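Local coordinates for protein dTDP-4-amino-4,6-dideoxyglucose formyltransferase (Shewanella sp. FDAARGOS_354, PDB 6V2T) that probably transfers a formyl group from a folate cofactor to the amino group of dTDP-4-amino-4,6-dideoxyglucose, a sugar nucleotide linked to O-antigen synthesis, at residues 27-40 and 67-79. Residues are numbered along the deposited sequence; the frame is centred on the assembly and turned at random.
Sequences LIVSDNKPLVSFIQ and ASLISLGLTSINV. With 0FX (dTDP-4-amino-4,6-dideoxyglucose), chain G.
In the Rossmann-like formyltransferase domain, the turn from strand 24-30 into helix 33-45 borders the sugar-nucleotide pocket, and the far side of this turn packs on Leu69, whose two methyls divide between Asp31 and the first residue of the helix, Lys33: CD1 lies 3.7 Å from Asp31 CA, CD2 3.8 Å from Lys33 CA. Leu72 continues the seam, its CD1 touching Lys33 CG (3.7 Å), Val36 CG1 and Ser37 CB, while the Lys33 chain, bent at chi2 and chi3, crosses it at about a right angle and runs on over Ser68. Val36 and Leu74 meet tip to tip, CG1 to CD2 at 4.0 Å; with CG1 anti to the backbone N (chi1 170°), both Val36 methyls reach the leucines. Past Leu74 CD1 slides the amide of Gln40. A Schellman motif at Gly73, which has positive phi, turns the chain from helix 67-70 toward edge strand 75-77; there Ile77 CG2 rests on Val29 CG1 at 4.1 Å, and helix 82-91 also packs on Ile77. The two segments meet by van der Waals contact alone, in contrast to the hydrogen-bonded polar groups of the turn. Asp31 OD2 is bonded to Ser60 OG and Lys101 N, and OD1 to Asn63 ND2, so the carboxylate is gripped at both oxygens. Asn32 uses both ends of its amide: OD1 caps the helix by accepting from Leu35 N in the carbonyl plane, which fixes the rotation of the group, and ND2 donates to the phosphate oxygen O3P of the ligand at 2.9 Å, with a bent N-H...O angle of 131°.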
ATOM      1  N   LEU B  27      36.376  14.387  -8.775  1.00 36.63           N
ATOM      2  CA  LEU B  27      35.486  13.508  -9.564  1.00 33.54           C
ATOM      3  C   LEU B  27      34.337  13.004  -8.678  1.00 37.97           C
ATOM      4  O   LEU B  27      34.575  12.327  -7.641  1.00 34.21           O
ATOM      5  CB  LEU B  27      36.263  12.354 -10.199  1.00 33.33           C
ATOM      6  CG  LEU B  27      35.383  11.303 -10.881  1.00 37.20           C
ATOM      7  CD1 LEU B  27      34.730  11.893 -12.130  1.00 40.80           C
ATOM      8  CD2 LEU B  27      36.186  10.061 -11.231  1.00 31.61           C
ATOM      9  N   ILE B  28      33.102  13.280  -9.094  1.00 34.40           N
ATOM     10  CA  ILE B  28      31.899  12.768  -8.397  1.00 34.84           C
ATOM     11  C   ILE B  28      31.329  11.641  -9.252  1.00 38.23           C
ATOM     12  O   ILE B  28      30.991  11.877 -10.435  1.00 37.36           O
ATOM     13  CB  ILE B  28      30.960  13.933  -8.053  1.00 35.36           C
ATOM     14  CG1 ILE B  28      31.678  14.892  -7.094  1.00 38.12           C
ATOM     15  CG2 ILE B  28      29.652  13.435  -7.464  1.00 32.68           C
ATOM     16  CD1 ILE B  28      31.026  16.224  -6.990  1.00 47.40           C
ATOM     17  N   VAL B  29      31.371  10.417  -8.707  1.00 36.68           N
ATOM     18  CA  VAL B  29      30.792   9.209  -9.349  1.00 33.84           C
ATOM     19  C   VAL B  29      29.509   8.874  -8.605  1.00 36.18           C
ATOM     20  O   VAL B  29      29.544   8.663  -7.377  1.00 29.74           O
ATOM     21  CB  VAL B  29      31.731   7.998  -9.353  1.00 39.76           C
ATOM     22  CG1 VAL B  29      31.158   6.869 -10.199  1.00 39.59           C
ATOM     23  CG2 VAL B  29      33.119   8.357  -9.832  1.00 39.40           C
ATOM     24  N   SER B  30      28.412   8.807  -9.332  1.00 37.88           N
ATOM     25  CA  SER B  30      27.072   8.735  -8.722  1.00 40.14           C
ATOM     26  C   SER B  30      26.062   8.086  -9.669  1.00 40.02           C
ATOM     27  O   SER B  30      26.065   8.407 -10.880  1.00 35.40           O
ATOM     28  CB  SER B  30      26.617  10.096  -8.350  1.00 39.72           C
ATOM     29  OG  SER B  30      25.354  10.003  -7.722  1.00 42.56           O
ATOM     30  N   ASP B  31      25.177   7.275  -9.100  1.00 41.42           N
ATOM     31  CA  ASP B  31      24.072   6.606  -9.840  1.00 42.54           C
ATOM     32  C   ASP B  31      22.724   7.030  -9.246  1.00 44.44           C
ATOM     33  O   ASP B  31      21.757   6.288  -9.452  1.00 45.22           O
ATOM     34  CB  ASP B  31      24.305   5.097  -9.830  1.00 38.93           C
ATOM     35  CG  ASP B  31      25.489   4.737 -10.707  1.00 39.30           C
ATOM     36  OD1 ASP B  31      25.452   5.059 -11.926  1.00 41.13           O
ATOM     37  OD2 ASP B  31      26.454   4.198 -10.165  1.00 40.54           O
ATOM     38  N   ASN B  32      22.682   8.178  -8.558  1.00 42.36           N
ATOM     39  CA  ASN B  32      21.503   8.728  -7.837  1.00 43.18           C
ATOM     40  C   ASN B  32      21.254  10.168  -8.308  1.00 47.99           C
ATOM     41  O   ASN B  32      22.070  11.085  -7.991  1.00 38.73           O
ATOM     42  CB  ASN B  32      21.692   8.648  -6.322  1.00 46.98           C
ATOM     43  CG  ASN B  32      20.429   8.937  -5.532  1.00 48.40           C
ATOM     44  OD1 ASN B  32      20.184  10.073  -5.134  1.00 45.97           O
ATOM     45  ND2 ASN B  32      19.630   7.910  -5.290  1.00 44.40           N
ATOM     46  N   LYS B  33      20.179  10.379  -9.070  1.00 50.36           N
ATOM     47  CA  LYS B  33      19.880  11.712  -9.649  1.00 55.01           C
ATOM     48  C   LYS B  33      19.619  12.694  -8.512  1.00 51.87           C
ATOM     49  O   LYS B  33      20.159  13.795  -8.539  1.00 59.56           O
ATOM     50  CB  LYS B  33      18.720  11.649 -10.651  1.00 63.83           C
ATOM     51  CG  LYS B  33      18.599  12.874 -11.547  1.00 65.30           C
ATOM     52  CD  LYS B  33      17.174  13.265 -11.871  1.00 71.67           C
ATOM     53  CE  LYS B  33      16.976  14.764 -11.884  1.00 74.32           C
ATOM     54  NZ  LYS B  33      15.548  15.118 -11.729  1.00 78.35           N
ATOM     55  N   PRO B  34      18.796  12.370  -7.485  1.00 54.02           N
ATOM     56  CA  PRO B  34      18.570  13.305  -6.379  1.00 52.56           C
ATOM     57  C   PRO B  34      19.869  13.858  -5.759  1.00 50.96           C
ATOM     58  O   PRO B  34      19.979  15.057  -5.660  1.00 46.08           O
ATOM     59  CB  PRO B  34      17.735  12.481  -5.386  1.00 55.58           C
ATOM     60  CG  PRO B  34      16.981  11.507  -6.274  1.00 51.57           C
ATOM     61  CD  PRO B  34      17.980  11.149  -7.353  1.00 51.51           C
ATOM     62  N   LEU B  35      20.833  12.997  -5.403  1.00 45.22           N
ATOM     63  CA  LEU B  35      22.172  13.398  -4.874  1.00 45.52           C
ATOM     64  C   LEU B  35      22.954  14.270  -5.876  1.00 41.39           C
ATOM     65  O   LEU B  35      23.422  15.320  -5.468  1.00 38.68           O
ATOM     66  CB  LEU B  35      23.007  12.156  -4.526  1.00 46.49           C
ATOM     67  CG  LEU B  35      22.915  11.677  -3.080  1.00 52.90           C
ATOM     68  CD1 LEU B  35      24.053  10.706  -2.769  1.00 51.04           C
ATOM     69  CD2 LEU B  35      22.922  12.842  -2.092  1.00 49.62           C
ATOM     70  N   VAL B  36      23.184  13.793  -7.097  1.00 37.80           N
ATOM     71  CA  VAL B  36      23.965  14.521  -8.133  1.00 44.89           C
ATOM     72  C   VAL B  36      23.388  15.932  -8.267  1.00 46.75           C
ATOM     73  O   VAL B  36      24.132  16.923  -8.087  1.00 42.04           O
ATOM     74  CB  VAL B  36      23.929  13.795  -9.489  1.00 44.27           C
ATOM     75  CG1 VAL B  36      24.515  14.666 -10.598  1.00 49.66           C
ATOM     76  CG2 VAL B  36      24.664  12.470  -9.440  1.00 48.25           C
ATOM     77  N   SER B  37      22.105  16.007  -8.611  1.00 47.75           N
ATOM     78  CA  SER B  37      21.391  17.288  -8.812  1.00 50.05           C
ATOM     79  C   SER B  37      21.594  18.166  -7.564  1.00 48.40           C
ATOM     80  O   SER B  37      21.970  19.334  -7.717  1.00 46.60           O
ATOM     81  CB  SER B  37      19.944  17.043  -9.132  1.00 51.76           C
ATOM     82  OG  SER B  37      19.232  18.264  -9.132  1.00 57.51           O
ATOM     83  N   PHE B  38      21.417  17.615  -6.363  1.00 42.51           N
ATOM     84  CA  PHE B  38      21.613  18.353  -5.087  1.00 41.15           C
ATOM     85  C   PHE B  38      23.072  18.812  -4.942  1.00 41.53           C
ATOM     86  O   PHE B  38      23.290  19.955  -4.529  1.00 36.83           O
ATOM     87  CB  PHE B  38      21.214  17.490  -3.896  1.00 41.90           C
ATOM     88  CG  PHE B  38      21.457  18.169  -2.586  1.00 40.73           C
ATOM     89  CD1 PHE B  38      22.591  17.879  -1.846  1.00 43.40           C
ATOM     90  CD2 PHE B  38      20.578  19.135  -2.125  1.00 42.09           C
ATOM     91  CE1 PHE B  38      22.812  18.513  -0.639  1.00 37.42           C
ATOM     92  CE2 PHE B  38      20.812  19.777  -0.923  1.00 42.23           C
ATOM     93  CZ  PHE B  38      21.927  19.454  -0.181  1.00 41.80           C
ATOM     94  N   ILE B  39      24.049  17.975  -5.303  1.00 36.19           N
ATOM     95  CA  ILE B  39      25.493  18.310  -5.127  1.00 38.53           C
ATOM     96  C   ILE B  39      25.857  19.420  -6.124  1.00 37.96           C
ATOM     97  O   ILE B  39      26.488  20.422  -5.717  1.00 38.82           O
ATOM     98  CB  ILE B  39      26.389  17.065  -5.293  1.00 36.31           C
ATOM     99  CG1 ILE B  39      26.272  16.118  -4.094  1.00 35.67           C
ATOM    100  CG2 ILE B  39      27.830  17.471  -5.541  1.00 41.52           C
ATOM    101  CD1 ILE B  39      26.895  14.761  -4.331  1.00 38.23           C
ATOM    102  N   GLN B  40      25.419  19.279  -7.369  1.00 39.38           N
ATOM    103  CA  GLN B  40      25.618  20.321  -8.417  1.00 42.88           C
ATOM    104  C   GLN B  40      25.169  21.691  -7.900  1.00 41.54           C
ATOM    105  O   GLN B  40      25.964  22.643  -7.982  1.00 40.41           O
ATOM    106  CB  GLN B  40      24.921  19.906  -9.705  1.00 40.61           C
ATOM    107  CG  GLN B  40      25.810  18.998 -10.532  1.00 37.97           C
ATOM    108  CD  GLN B  40      25.128  18.409 -11.736  1.00 43.21           C
ATOM    109  OE1 GLN B  40      23.903  18.419 -11.849  1.00 47.26           O
ATOM    110  NE2 GLN B  40      25.933  17.837 -12.619  1.00 40.55           N
ATOM    111  N   ALA B  67      19.264   7.142 -18.089  1.00 58.90           N
ATOM    112  CA  ALA B  67      18.570   8.226 -18.834  1.00 62.15           C
ATOM    113  C   ALA B  67      18.604   9.569 -18.084  1.00 57.01           C
ATOM    114  O   ALA B  67      19.032  10.585 -18.684  1.00 64.00           O
ATOM    115  CB  ALA B  67      17.140   7.804 -19.119  1.00 63.58           C
ATOM    116  N   SER B  68      18.111   9.586 -16.844  1.00 55.81           N
ATOM    117  CA  SER B  68      17.882  10.800 -16.016  1.00 58.70           C
ATOM    118  C   SER B  68      19.225  11.421 -15.615  1.00 62.62           C
ATOM    119  O   SER B  68      19.246  12.630 -15.286  1.00 64.06           O
ATOM    120  CB  SER B  68      17.045  10.489 -14.794  1.00 59.23           C
ATOM    121  OG  SER B  68      17.792   9.778 -13.821  1.00 59.05           O
ATOM    122  N   LEU B  69      20.289  10.610 -15.614  1.00 57.50           N
ATOM    123  CA  LEU B  69      21.671  11.054 -15.302  1.00 56.85           C
ATOM    124  C   LEU B  69      22.278  11.648 -16.576  1.00 54.86           C
ATOM    125  O   LEU B  69      22.922  12.703 -16.465  1.00 60.36           O
ATOM    126  CB  LEU B  69      22.488   9.872 -14.755  1.00 55.25           C
ATOM    127  CG  LEU B  69      22.098   9.401 -13.351  1.00 53.32           C
ATOM    128  CD1 LEU B  69      22.830   8.123 -12.970  1.00 55.11           C
ATOM    129  CD2 LEU B  69      22.364  10.486 -12.319  1.00 53.54           C
ATOM    130  N   ILE B  70      22.017  11.037 -17.737  1.00 58.67           N
ATOM    131  CA  ILE B  70      22.489  11.529 -19.069  1.00 65.21           C
ATOM    132  C   ILE B  70      21.815  12.865 -19.397  1.00 70.89           C
ATOM    133  O   ILE B  70      22.405  13.653 -20.171  1.00 71.78           O
ATOM    134  CB  ILE B  70      22.206  10.508 -20.180  1.00 62.32           C
ATOM    135  CG1 ILE B  70      22.895   9.171 -19.914  1.00 63.45           C
ATOM    136  CG2 ILE B  70      22.595  11.093 -21.530  1.00 70.42           C
ATOM    137  CD1 ILE B  70      22.481   8.069 -20.862  1.00 63.02           C
ATOM    138  N   SER B  71      20.619  13.088 -18.850  1.00 77.76           N
ATOM    139  CA  SER B  71      19.834  14.342 -18.991  1.00 80.52           C
ATOM    140  C   SER B  71      20.475  15.472 -18.176  1.00 79.69           C
ATOM    141  O   SER B  71      20.188  16.638 -18.483  1.00 85.82           O
ATOM    142  CB  SER B  71      18.399  14.130 -18.584  1.00 83.92           C
ATOM    143  OG  SER B  71      18.235  14.351 -17.191  1.00 87.01           O
ATOM    144  N   LEU B  72      21.286  15.152 -17.160  1.00 72.85           N
ATOM    145  CA  LEU B  72      22.064  16.160 -16.390  1.00 71.09           C
ATOM    146  C   LEU B  72      23.435  16.354 -17.052  1.00 67.30           C
ATOM    147  O   LEU B  72      24.226  17.158 -16.542  1.00 69.91           O
ATOM    148  CB  LEU B  72      22.189  15.714 -14.930  1.00 74.63           C
ATOM    149  CG  LEU B  72      20.908  15.815 -14.102  1.00 77.00           C
ATOM    150  CD1 LEU B  72      21.138  15.328 -12.678  1.00 81.20           C
ATOM    151  CD2 LEU B  72      20.370  17.239 -14.090  1.00 76.81           C
ATOM    152  N   GLY B  73      23.687  15.657 -18.162  1.00 62.49           N
ATOM    153  CA  GLY B  73      24.917  15.783 -18.964  1.00 64.75           C
ATOM    154  C   GLY B  73      26.034  14.902 -18.425  1.00 65.44           C
ATOM    155  O   GLY B  73      27.206  15.127 -18.803  1.00 48.84           O
ATOM    156  N   LEU B  74      25.706  13.941 -17.556  1.00 64.00           N
ATOM    157  CA  LEU B  74      26.709  12.979 -17.034  1.00 58.82           C
ATOM    158  C   LEU B  74      27.013  11.987 -18.146  1.00 56.43           C
ATOM    159  O   LEU B  74      26.148  11.755 -19.014  1.00 66.89           O
ATOM    160  CB  LEU B  74      26.212  12.281 -15.762  1.00 58.66           C
ATOM    161  CG  LEU B  74      26.539  13.006 -14.458  1.00 57.73           C
ATOM    162  CD1 LEU B  74      25.859  14.362 -14.391  1.00 56.71           C
ATOM    163  CD2 LEU B  74      26.164  12.167 -13.248  1.00 55.59           C
ATOM    164  N   THR B  75      28.235  11.483 -18.145  1.00 52.53           N
ATOM    165  CA  THR B  75      28.690  10.384 -19.019  1.00 50.18           C
ATOM    166  C   THR B  75      29.110   9.225 -18.123  1.00 44.04           C
ATOM    167  O   THR B  75      29.217   9.410 -16.900  1.00 46.84           O
ATOM    168  CB  THR B  75      29.802  10.862 -19.955  1.00 54.84           C
ATOM    169  OG1 THR B  75      30.787  11.474 -19.121  1.00 58.11           O
ATOM    170  CG2 THR B  75      29.300  11.840 -20.996  1.00 56.38           C
ATOM    171  N   SER B  76      29.301   8.063 -18.720  1.00 45.48           N
ATOM    172  CA  SER B  76      29.651   6.812 -18.013  1.00 48.60           C
ATOM    173  C   SER B  76      31.128   6.858 -17.613  1.00 49.12           C
ATOM    174  O   SER B  76      31.920   7.521 -18.321  1.00 44.42           O
ATOM    175  CB  SER B  76      29.360   5.616 -18.868  1.00 44.02           C
ATOM    176  OG  SER B  76      29.496   4.440 -18.091  1.00 57.18           O
ATOM    177  N   ILE B  77      31.475   6.168 -16.524  1.00 44.95           N
ATOM    178  CA  ILE B  77      32.883   5.776 -16.223  1.00 42.54           C
ATOM    179  C   ILE B  77      32.850   4.349 -15.686  1.00 38.18           C
ATOM    180  O   ILE B  77      31.821   3.989 -15.078  1.00 39.04           O
ATOM    181  CB  ILE B  77      33.568   6.757 -15.251  1.00 39.71           C
ATOM    182  CG1 ILE B  77      35.091   6.723 -15.400  1.00 42.29           C
ATOM    183  CG2 ILE B  77      33.123   6.518 -13.812  1.00 38.73           C
ATOM    184  CD1 ILE B  77      35.786   7.972 -14.888  1.00 43.79           C
ATOM    185  N   ASN B  78      33.920   3.595 -15.932  1.00 37.52           N
ATOM    186  CA  ASN B  78      34.073   2.172 -15.542  1.00 40.89           C
ATOM    187  C   ASN B  78      35.279   2.004 -14.620  1.00 42.89           C
ATOM    188  O   ASN B  78      36.400   1.779 -15.087  1.00 47.89           O
ATOM    189  CB  ASN B  78      34.215   1.267 -16.764  1.00 47.06           C
ATOM    190  CG  ASN B  78      34.215  -0.195 -16.383  1.00 48.69           C
ATOM    191  OD1 ASN B  78      34.159  -0.549 -15.205  1.00 43.64           O
ATOM    192  ND2 ASN B  78      34.255  -1.052 -17.384  1.00 49.66           N
ATOM    193  N   VAL B  79      35.014   1.983 -13.329  1.00 39.38           N
ATOM    194  CA  VAL B  79      36.026   1.928 -12.247  1.00 44.94           C
ATOM    195  C   VAL B  79      36.728   0.557 -12.234  1.00 50.04           C
ATOM    196  O   VAL B  79      37.740   0.418 -11.508  1.00 48.36           O
ATOM    197  CB  VAL B  79      35.284   2.270 -10.943  1.00 46.47           C
ATOM    198  CG1 VAL B  79      35.923   1.657  -9.731  1.00 55.33           C
ATOM    199  CG2 VAL B  79      35.119   3.778 -10.809  1.00 42.01           C
TER
HETATM  200  O4P 0FX G 301      20.308   4.198  -2.702  1.00 33.87           O
HETATM  201  P2  0FX G 301      20.452   4.164  -4.225  1.00 62.66           P
HETATM  202  O3P 0FX G 301      21.080   5.405  -4.777  1.00 58.71           O
HETATM  203  O1G 0FX G 301      21.461   2.979  -4.430  1.00 58.63           O
HETATM  204  C1G 0FX G 301      22.652   3.228  -5.173  1.00 61.00           C
HETATM  205  C2G 0FX G 301      22.785   2.042  -6.108  1.00 60.88           C
HETATM  206  O2G 0FX G 301      21.685   1.896  -7.026  1.00 53.31           O
HETATM  207  C3G 0FX G 301      22.859   0.803  -5.232  1.00 61.34           C
HETATM  208  O3G 0FX G 301      23.096  -0.307  -6.111  1.00 54.85           O
HETATM  209  C4G 0FX G 301      23.940   0.942  -4.142  1.00 54.90           C
HETATM  210  N4A 0FX G 301      23.784  -0.147  -3.174  1.00 57.78           N
HETATM  211  C5G 0FX G 301      23.898   2.244  -3.353  1.00 54.86           C
HETATM  212  C6G 0FX G 301      25.149   2.388  -2.461  1.00 52.99           C
HETATM  213  O5G 0FX G 301      23.784   3.331  -4.276  1.00 61.19           O
HETATM  214  OPP 0FX G 301      19.122   4.069  -5.277  1.00 38.73           O
HETATM  215  P   0FX G 301      18.474   2.642  -5.327  1.00 38.19           P
HETATM  216  O1P 0FX G 301      19.276   1.517  -5.787  1.00 34.96           O
HETATM  217  O2P 0FX G 301      17.337   2.732  -6.310  1.00 54.66           O
HETATM  218  O5  0FX G 301      17.695   2.259  -4.010  1.00 38.90           O
HETATM  219  C5  0FX G 301      16.978   3.222  -3.284  1.00 30.86           C
HETATM  220  C4  0FX G 301      15.979   2.463  -2.402  1.00 31.65           C
HETATM  221  O4  0FX G 301      14.952   1.841  -3.178  1.00 29.80           O
HETATM  222  C3  0FX G 301      16.585   1.279  -1.628  1.00 30.30           C
HETATM  223  O3  0FX G 301      17.271   1.695  -0.455  1.00 31.02           O
HETATM  224  C2  0FX G 301      15.384   0.337  -1.362  1.00 28.75           C
HETATM  225  C1  0FX G 301      14.500   0.664  -2.597  1.00 31.90           C
HETATM  226  N11 0FX G 301      14.599  -0.413  -3.572  1.00 31.93           N
HETATM  227  C61 0FX G 301      15.397  -0.333  -4.660  1.00 36.01           C
HETATM  228  C51 0FX G 301      15.422  -1.394  -5.564  1.00 36.88           C
HETATM  229  C5A 0FX G 301      16.325  -1.327  -6.791  1.00 38.83           C
HETATM  230  C21 0FX G 301      13.831  -1.488  -3.354  1.00 31.10           C
HETATM  231  O21 0FX G 301      13.049  -1.525  -2.246  1.00 32.29           O
HETATM  232  N31 0FX G 301      13.838  -2.547  -4.199  1.00 32.12           N
HETATM  233  C41 0FX G 301      14.623  -2.515  -5.308  1.00 36.60           C
HETATM  234  O41 0FX G 301      14.653  -3.614  -6.119  1.00 34.61           O